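Local coordinates for protein L-amino acid deaminase (Proteus vulgaris, PDB 5HXW) that binds flavin-adenine dinucleotide and, as a membrane-bound L-amino acid deaminase, probably oxidises L-amino acids to the corresponding keto acids, at residues 255-260 and 306-311; 302-307 and 332-337. All coordinates share one frame; numbering follows the deposited sequence.

Contact 1: 255-260 and 306-311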
ATOM      1  N   PRO A 255      15.717  -6.186   0.735  1.00 65.35           N
ATOM      2  CA  PRO A 255      16.139  -5.094  -0.139  1.00 64.80           C
ATOM      3  C   PRO A 255      15.008  -4.137  -0.538  1.00 63.99           C
ATOM      4  O   PRO A 255      14.258  -4.409  -1.483  1.00 64.00           O
ATOM      5  CB  PRO A 255      16.706  -5.820  -1.369  1.00 65.54           C
ATOM      6  CG  PRO A 255      16.328  -7.260  -1.224  1.00 66.36           C
ATOM      7  CD  PRO A 255      15.419  -7.401  -0.041  1.00 66.07           C
ATOM      8  N   THR A 256      14.893  -3.029   0.191  1.00 63.29           N
ATOM      9  CA  THR A 256      13.932  -1.971  -0.133  1.00 62.33           C
ATOM     10  C   THR A 256      14.615  -0.611  -0.130  1.00 62.75           C
ATOM     11  O   THR A 256      15.574  -0.386   0.614  1.00 63.69           O
ATOM     12  CB  THR A 256      12.745  -1.913   0.859  1.00 61.30           C
ATOM     13  OG1 THR A 256      13.222  -1.583   2.171  1.00 61.37           O
ATOM     14  CG2 THR A 256      11.981  -3.231   0.909  1.00 61.69           C
ATOM     15  N   LEU A 257      14.115   0.288  -0.970  1.00 62.22           N
ATOM     16  CA  LEU A 257      14.545   1.679  -0.953  1.00 62.01           C
ATOM     17  C   LEU A 257      13.343   2.593  -0.744  1.00 61.37           C
ATOM     18  O   LEU A 257      12.255   2.287  -1.241  1.00 60.39           O
ATOM     19  CB  LEU A 257      15.304   2.044  -2.238  1.00 62.24           C
ATOM     20  CG  LEU A 257      16.724   1.485  -2.422  1.00 62.88           C
ATOM     21  CD1 LEU A 257      17.350   2.037  -3.692  1.00 62.73           C
ATOM     22  CD2 LEU A 257      17.619   1.797  -1.229  1.00 62.99           C
ATOM     23  N   PRO A 258      13.529   3.707   0.003  1.00 61.54           N
ATOM     24  CA  PRO A 258      12.432   4.652   0.216  1.00 61.06           C
ATOM     25  C   PRO A 258      11.997   5.385  -1.057  1.00 61.18           C
ATOM     26  O   PRO A 258      12.815   5.664  -1.935  1.00 61.16           O
ATOM     27  CB  PRO A 258      13.009   5.642   1.233  1.00 61.16           C
ATOM     28  CG  PRO A 258      14.481   5.558   1.045  1.00 62.09           C
ATOM     29  CD  PRO A 258      14.738   4.114   0.742  1.00 62.10           C
ATOM     30  N   ALA A 259      10.700   5.666  -1.137  1.00 61.65           N
ATOM     31  CA  ALA A 259      10.115   6.484  -2.193  1.00 62.13           C
ATOM     32  C   ALA A 259       9.075   7.415  -1.577  1.00 62.68           C
ATOM     33  O   ALA A 259       8.412   7.055  -0.602  1.00 63.51           O
ATOM     34  CB  ALA A 259       9.485   5.603  -3.256  1.00 61.75           C
ATOM     35  N   TYR A 260       8.941   8.609  -2.142  1.00 63.31           N
ATOM     36  CA  TYR A 260       7.993   9.601  -1.649  1.00 64.30           C
ATOM     37  C   TYR A 260       7.113  10.155  -2.759  1.00 64.74           C
ATOM     38  O   TYR A 260       7.564  10.332  -3.894  1.00 65.61           O
ATOM     39  CB  TYR A 260       8.732  10.741  -0.943  1.00 66.06           C
ATOM     40  CG  TYR A 260       9.176  10.390   0.451  1.00 67.61           C
ATOM     41  CD1 TYR A 260      10.420   9.788   0.683  1.00 68.74           C
ATOM     42  CD2 TYR A 260       8.351  10.647   1.550  1.00 68.77           C
ATOM     43  CE1 TYR A 260      10.828   9.454   1.970  1.00 69.08           C
ATOM     44  CE2 TYR A 260       8.753  10.323   2.840  1.00 68.66           C
ATOM     45  CZ  TYR A 260       9.987   9.726   3.044  1.00 68.98           C
ATOM     46  OH  TYR A 260      10.383   9.404   4.320  1.00 71.01           O
ATOM     47  N   LYS A 306      21.732   5.402   2.727  1.00 62.44           N
ATOM     48  CA  LYS A 306      22.987   4.637   2.788  1.00 63.80           C
ATOM     49  C   LYS A 306      22.905   3.371   1.925  1.00 64.29           C
ATOM     50  O   LYS A 306      23.895   2.964   1.318  1.00 65.68           O
ATOM     51  CB  LYS A 306      23.393   4.320   4.243  1.00 64.10           C
ATOM     52  CG  LYS A 306      22.580   3.234   4.943  1.00 63.47           C
ATOM     53  CD  LYS A 306      22.912   3.119   6.420  1.00 63.53           C
ATOM     54  CE  LYS A 306      21.902   2.213   7.105  1.00 62.81           C
ATOM     55  NZ  LYS A 306      21.863   2.391   8.582  1.00 63.21           N
ATOM     56  N   GLU A 307      21.703   2.797   1.856  1.00 63.55           N
ATOM     57  CA  GLU A 307      21.415   1.589   1.085  1.00 63.87           C
ATOM     58  C   GLU A 307      21.528   1.792  -0.426  1.00 64.21           C
ATOM     59  O   GLU A 307      21.742   0.823  -1.164  1.00 65.65           O
ATOM     60  CB  GLU A 307      20.025   1.060   1.431  1.00 62.89           C
ATOM     61  CG  GLU A 307      19.926   0.358   2.777  1.00 63.72           C
ATOM     62  CD  GLU A 307      19.622   1.276   3.958  1.00 63.80           C
ATOM     63  OE1 GLU A 307      19.412   2.499   3.775  1.00 63.72           O
ATOM     64  OE2 GLU A 307      19.584   0.756   5.096  1.00 64.22           O
ATOM     65  N   SER A 308      21.390   3.045  -0.872  1.00 62.84           N
ATOM     66  CA  SER A 308      21.509   3.411  -2.290  1.00 62.50           C
ATOM     67  C   SER A 308      22.873   3.042  -2.862  1.00 64.00           C
ATOM     68  O   SER A 308      22.973   2.633  -4.015  1.00 64.84           O
ATOM     69  CB  SER A 308      21.274   4.907  -2.492  1.00 61.75           C
ATOM     70  OG  SER A 308      20.151   5.358  -1.759  1.00 61.21           O
ATOM     71  N   PHE A 309      23.913   3.194  -2.047  1.00 64.44           N
ATOM     72  CA  PHE A 309      25.283   2.903  -2.460  1.00 66.02           C
ATOM     73  C   PHE A 309      25.586   1.400  -2.529  1.00 66.44           C
ATOM     74  O   PHE A 309      26.521   0.992  -3.218  1.00 67.33           O
ATOM     75  CB  PHE A 309      26.280   3.612  -1.535  1.00 66.96           C
ATOM     76  CG  PHE A 309      26.137   5.110  -1.514  1.00 66.69           C
ATOM     77  CD1 PHE A 309      26.735   5.898  -2.501  1.00 67.72           C
ATOM     78  CD2 PHE A 309      25.413   5.743  -0.499  1.00 65.67           C
ATOM     79  CE1 PHE A 309      26.607   7.285  -2.479  1.00 67.60           C
ATOM     80  CE2 PHE A 309      25.281   7.128  -0.473  1.00 65.21           C
ATOM     81  CZ  PHE A 309      25.879   7.899  -1.464  1.00 66.35           C
ATOM     82  N   THR A 310      24.789   0.594  -1.823  1.00 65.29           N
ATOM     83  CA  THR A 310      24.988  -0.854  -1.734  1.00 66.14           C
ATOM     84  C   THR A 310      24.280  -1.611  -2.864  1.00 66.68           C
ATOM     85  O   THR A 310      24.923  -2.380  -3.587  1.00 68.62           O
ATOM     86  CB  THR A 310      24.553  -1.409  -0.354  1.00 65.51           C
ATOM     87  OG1 THR A 310      25.188  -0.659   0.692  1.00 65.28           O
ATOM     88  CG2 THR A 310      24.919  -2.889  -0.202  1.00 66.14           C
ATOM     89  N   TYR A 311      22.969  -1.398  -3.003  1.00 65.31           N
ATOM     90  CA  TYR A 311      22.155  -2.134  -3.976  1.00 65.37           C
ATOM     91  C   TYR A 311      21.217  -1.264  -4.824  1.00 64.91           C
ATOM     92  O   TYR A 311      20.281  -1.770  -5.449  1.00 65.38           O
ATOM     93  CB  TYR A 311      21.393  -3.291  -3.301  1.00 64.69           C
ATOM     94  CG  TYR A 311      20.449  -2.891  -2.188  1.00 62.77           C
ATOM     95  CD1 TYR A 311      19.136  -2.477  -2.466  1.00 61.15           C
ATOM     96  CD2 TYR A 311      20.854  -2.950  -0.848  1.00 62.44           C
ATOM     97  CE1 TYR A 311      18.266  -2.115  -1.446  1.00 59.53           C
ATOM     98  CE2 TYR A 311      19.987  -2.594   0.181  1.00 61.03           C
ATOM     99  CZ  TYR A 311      18.698  -2.178  -0.125  1.00 59.80           C
ATOM    100  OH  TYR A 311      17.835  -1.824   0.884  1.00 58.84           O
TER
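Tyr311 reaches from the short helix 308-311 to the residues leading into strand 257-266, where its hydroxyl meets the backbone of Thr256 and its ring meets Pro255 and Leu257. Tyr311 OH donates a hydrogen bond to Thr256 O at 2.7 Å. The hydroxyl approaches with a C=O...donor angle of 128° and stands above the carbonyl plane, 38° out of it, while Thr256 O itself lies at the edge of the ring, in the ring plane.

The apolar contacts lie on the flank of the ring, at CE1. Pro255 CB lies over one face of the ring, toward the rim, 4.0 Å from Tyr311 CE1. Leu257 comes to the same rim atom obliquely, with its CD2 4.0 Å from Tyr311 CE1, and CD2 also touches Glu307 CB at 3.7 Å. One methyl of Leu257 thus meets both residues, whose side chains run counter to its own.

Backbone polar groups complete the arrangement. Glu307 O accepts from both Thr310 N and Tyr311 N, each at 3.1 Å, and lies over the ring face opposite Pro255 CB, again toward the rim. The carboxylate of Glu307 turns to another partner, its OE2 forming a salt bridge with Arg244. The strand is held from elsewhere too, by backbone bonding of Leu257 with Ile396, and Leu257 also touches a bound cetyl-trimethyl-ammonium.

The contact thus packs the short helix 308-311 against the beginning of strand 257-266 of the large mixed sheet, which pairs with strands 293-303 and 386-396. In a buried contact flanked by Pro255 and Leu257, the phenol hydroxyl gives the Thr256 carbonyl a partner and ties the tip of the ring to the backbone just ahead of the strand, while packing holds its flank.

Contact 2: 302-307 and 332-337. With 16A (cetyl-trimethyl-ammonium), chain I.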
ATOM      1  N   ALA A 302      12.630   9.513  -5.022  1.00 60.69           N
ATOM      2  CA  ALA A 302      13.472   8.560  -4.296  1.00 60.01           C
ATOM      3  C   ALA A 302      14.645   9.278  -3.613  1.00 59.61           C
ATOM      4  O   ALA A 302      15.580   9.724  -4.297  1.00 60.02           O
ATOM      5  CB  ALA A 302      13.963   7.445  -5.215  1.00 60.60           C
ATOM      6  N   PRO A 303      14.590   9.412  -2.267  1.00 58.53           N
ATOM      7  CA  PRO A 303      15.705  10.045  -1.552  1.00 58.88           C
ATOM      8  C   PRO A 303      16.923   9.131  -1.475  1.00 59.34           C
ATOM      9  O   PRO A 303      16.777   7.908  -1.405  1.00 59.07           O
ATOM     10  CB  PRO A 303      15.137  10.303  -0.154  1.00 58.25           C
ATOM     11  CG  PRO A 303      14.060   9.288   0.020  1.00 57.77           C
ATOM     12  CD  PRO A 303      13.509   8.995  -1.348  1.00 57.34           C
ATOM     13  N   VAL A 304      18.109   9.732  -1.505  1.00 60.24           N
ATOM     14  CA  VAL A 304      19.368   9.008  -1.355  1.00 61.04           C
ATOM     15  C   VAL A 304      19.516   8.588   0.108  1.00 61.07           C
ATOM     16  O   VAL A 304      19.487   9.434   1.003  1.00 61.29           O
ATOM     17  CB  VAL A 304      20.580   9.862  -1.808  1.00 62.18           C
ATOM     18  CG1 VAL A 304      21.889   9.096  -1.650  1.00 63.47           C
ATOM     19  CG2 VAL A 304      20.416  10.310  -3.253  1.00 62.40           C
ATOM     20  N   VAL A 305      19.636   7.280   0.333  1.00 60.86           N
ATOM     21  CA  VAL A 305      19.959   6.715   1.651  1.00 60.79           C
ATOM     22  C   VAL A 305      21.293   5.957   1.593  1.00 62.10           C
ATOM     23  O   VAL A 305      21.918   5.890   0.529  1.00 62.80           O
ATOM     24  CB  VAL A 305      18.817   5.826   2.218  1.00 60.23           C
ATOM     25  CG1 VAL A 305      17.628   6.681   2.640  1.00 58.54           C
ATOM     26  CG2 VAL A 305      18.401   4.737   1.232  1.00 59.84           C
ATOM     27  N   LYS A 306      21.732   5.402   2.727  1.00 62.44           N
ATOM     28  CA  LYS A 306      22.987   4.637   2.788  1.00 63.80           C
ATOM     29  C   LYS A 306      22.905   3.371   1.925  1.00 64.29           C
ATOM     30  O   LYS A 306      23.895   2.964   1.318  1.00 65.68           O
ATOM     31  CB  LYS A 306      23.393   4.320   4.243  1.00 64.10           C
ATOM     32  CG  LYS A 306      22.580   3.234   4.943  1.00 63.47           C
ATOM     33  CD  LYS A 306      22.912   3.119   6.420  1.00 63.53           C
ATOM     34  CE  LYS A 306      21.902   2.213   7.105  1.00 62.81           C
ATOM     35  NZ  LYS A 306      21.863   2.391   8.582  1.00 63.21           N
ATOM     36  N   GLU A 307      21.703   2.797   1.856  1.00 63.55           N
ATOM     37  CA  GLU A 307      21.415   1.589   1.085  1.00 63.87           C
ATOM     38  C   GLU A 307      21.528   1.792  -0.426  1.00 64.21           C
ATOM     39  O   GLU A 307      21.742   0.823  -1.164  1.00 65.65           O
ATOM     40  CB  GLU A 307      20.025   1.060   1.431  1.00 62.89           C
ATOM     41  CG  GLU A 307      19.926   0.358   2.777  1.00 63.72           C
ATOM     42  CD  GLU A 307      19.622   1.276   3.958  1.00 63.80           C
ATOM     43  OE1 GLU A 307      19.412   2.499   3.775  1.00 63.72           O
ATOM     44  OE2 GLU A 307      19.584   0.756   5.096  1.00 64.22           O
ATOM     45  N   GLU A 332      17.468  15.255   3.945  1.00 74.78           N
ATOM     46  CA  GLU A 332      17.791  14.851   5.316  1.00 75.36           C
ATOM     47  C   GLU A 332      17.721  13.341   5.572  1.00 73.54           C
ATOM     48  O   GLU A 332      18.196  12.865   6.609  1.00 74.00           O
ATOM     49  CB  GLU A 332      16.945  15.640   6.337  1.00 76.78           C
ATOM     50  CG  GLU A 332      15.433  15.439   6.265  1.00 76.87           C
ATOM     51  CD  GLU A 332      14.744  16.362   5.273  1.00 78.60           C
ATOM     52  OE1 GLU A 332      15.099  17.565   5.205  1.00 80.02           O
ATOM     53  OE2 GLU A 332      13.829  15.884   4.567  1.00 78.55           O
ATOM     54  N   GLN A 333      17.144  12.598   4.624  1.00 72.28           N
ATOM     55  CA  GLN A 333      17.042  11.135   4.716  1.00 71.42           C
ATOM     56  C   GLN A 333      18.399  10.435   4.720  1.00 69.52           C
ATOM     57  O   GLN A 333      18.564   9.430   5.411  1.00 68.91           O
ATOM     58  CB  GLN A 333      16.144  10.554   3.615  1.00 73.19           C
ATOM     59  CG  GLN A 333      14.682  10.985   3.684  1.00 76.35           C
ATOM     60  CD  GLN A 333      13.981  10.501   4.935  1.00 79.17           C
ATOM     61  OE1 GLN A 333      13.948  11.198   5.952  1.00 82.12           O
ATOM     62  NE2 GLN A 333      13.433   9.293   4.874  1.00 80.66           N
ATOM     63  N   LEU A 334      19.358  10.971   3.961  1.00 67.45           N
ATOM     64  CA  LEU A 334      20.724  10.452   3.954  1.00 67.64           C
ATOM     65  C   LEU A 334      21.356  10.513   5.346  1.00 67.63           C
ATOM     66  O   LEU A 334      21.899   9.515   5.830  1.00 67.80           O
ATOM     67  CB  LEU A 334      21.603  11.181   2.921  1.00 68.00           C
ATOM     68  CG  LEU A 334      23.025  10.638   2.706  1.00 68.32           C
ATOM     69  CD1 LEU A 334      23.023   9.295   1.988  1.00 68.29           C
ATOM     70  CD2 LEU A 334      23.872  11.639   1.946  1.00 69.43           C
ATOM     71  N   ILE A 335      21.258  11.684   5.975  1.00 66.95           N
ATOM     72  CA  ILE A 335      21.787  11.915   7.317  1.00 67.51           C
ATOM     73  C   ILE A 335      21.084  11.019   8.351  1.00 66.94           C
ATOM     74  O   ILE A 335      21.752  10.410   9.188  1.00 67.91           O
ATOM     75  CB  ILE A 335      21.733  13.419   7.702  1.00 67.75           C
ATOM     76  CG1 ILE A 335      22.498  14.298   6.684  1.00 68.27           C
ATOM     77  CG2 ILE A 335      22.236  13.647   9.123  1.00 68.62           C
ATOM     78  CD1 ILE A 335      23.998  14.065   6.568  1.00 69.13           C
ATOM     79  N   ASN A 336      19.753  10.927   8.266  1.00 65.85           N
ATOM     80  CA  ASN A 336      18.967  10.011   9.103  1.00 65.86           C
ATOM     81  C   ASN A 336      19.368   8.546   8.911  1.00 66.82           C
ATOM     82  O   ASN A 336      19.451   7.791   9.887  1.00 67.86           O
ATOM     83  CB  ASN A 336      17.460  10.171   8.851  1.00 64.55           C
ATOM     84  CG  ASN A 336      16.917  11.533   9.272  1.00 64.50           C
ATOM     85  OD1 ASN A 336      17.512  12.249  10.077  1.00 65.04           O
ATOM     86  ND2 ASN A 336      15.762  11.889   8.722  1.00 64.10           N
ATOM     87  N   SER A 337      19.624   8.168   7.656  1.00 66.84           N
ATOM     88  CA  SER A 337      20.041   6.815   7.281  1.00 66.86           C
ATOM     89  C   SER A 337      21.354   6.405   7.939  1.00 68.80           C
ATOM     90  O   SER A 337      21.462   5.292   8.460  1.00 69.38           O
ATOM     91  CB  SER A 337      20.166   6.696   5.762  1.00 66.94           C
ATOM     92  OG  SER A 337      20.229   5.344   5.363  1.00 67.79           O
TER
HETATM   93  C1  16A I 503      30.491  12.943  -4.396  1.00 81.29           C
HETATM   94  C2  16A I 503      30.910  11.803  -3.493  1.00 80.94           C
HETATM   95  C3  16A I 503      31.052  12.258  -2.045  1.00 81.13           C
HETATM   96  C4  16A I 503      31.279  11.057  -1.135  1.00 82.68           C
HETATM   97  C5  16A I 503      30.631  11.264   0.228  1.00 85.17           C
HETATM   98  C6  16A I 503      29.494  10.260   0.475  1.00 87.26           C
HETATM   99  C7  16A I 503      29.072  10.228   1.948  1.00 88.14           C
HETATM  100  C8  16A I 503      28.056  11.319   2.299  1.00 89.99           C
HETATM  101  C9  16A I 503      28.694  12.408   3.171  1.00 89.34           C
HETATM  102  C10 16A I 503      27.644  13.309   3.816  1.00 89.04           C
HETATM  103  C11 16A I 503      27.242  14.470   2.903  1.00 89.34           C
HETATM  104  C12 16A I 503      26.193  15.351   3.571  1.00 89.57           C
HETATM  105  C13 16A I 503      24.905  15.416   2.756  1.00 88.96           C
HETATM  106  C14 16A I 503      23.856  16.225   3.513  1.00 91.19           C
HETATM  107  C15 16A I 503      22.509  16.229   2.794  1.00 92.99           C
HETATM  108  C16 16A I 503      21.377  16.678   3.735  1.00 94.86           C
HETATM  109  N1  16A I 503      20.657  17.938   3.397  1.00 95.43           N
HETATM  110  C17 16A I 503      21.489  19.093   3.733  1.00 95.76           C
HETATM  111  C18 16A I 503      20.276  18.036   1.977  1.00 96.19           C
HETATM  112  C19 16A I 503      19.437  18.069   4.208  1.00 93.76           C
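Helix 332-339 packs against the end of strand 293-303 and the residues that follow it, with Ser337 facing Val305 and Lys306 and with Leu334 and Gln333 lying one turn earlier. Ser337 makes the polar join twice. Its OG accepts a nearly straight bond from Lys306 N (3.0 Å, 168° at the hydrogen), and its backbone O receives Lys306 NZ at 2.9 Å, with the donor tilted 22° from the carbonyl plane. Ser337 OG is anti to its own backbone N (chi1 -165°), while the lysine chain, extended beyond CG, runs past the serine to its carbonyl.

The apolar part lies nearer the start of the helix. Leu334 CD1 rests 3.8 Å from Val304 CG1, the two side chains flanking each other with a shared direction, and CD1 also touches the carbonyl carbon of Val305. Pro303 and Gln333 are paired in the same manner, with CB to CB at 3.9 Å. Val305 CB fits against Ser337 OG and CB.

Another surface of the helix carries a detergent. The alkyl chain of cetyl-trimethyl-ammonium touches Ile335, whose CD1 is 3.7 Å from its C14, and Leu334 CD2 touches its C13 at 4.0 Å; the headgroup methyl C19 comes within 3.4 Å of Glu332 N.

Leu334 therefore has one methyl on the 302-307 segment and the other on the alkyl chain. With the lysine ammonium placed at a carbonyl near the C-terminal end of the helix, its charge would probably be stabilised by the helix dipole.

The centres of contacts 1 and 2 lie about 8 Å apart, and Lys306 and Glu307 belong to both, so one connection faces strand 257-266 in contact 1 and helix 332-339 in contact 2. Strands 257-266 and 293-303 are antiparallel neighbours in one sheet; between them Tyr260 CD1 meets Pro303 CG at 3.7 Å, and Pro258 CG meets Val305 CG1, just beyond strand 293-303, at 3.7 Å. Leu257, Ala259 and Ala302 line one detergent pocket, whereas Glu332, Leu334 and Ile335 hold a different cetyl-trimethyl-ammonium. The flavin is more distant: it lies about 10 Å from the Thr256 side chain and about 11 Å from that of Pro303.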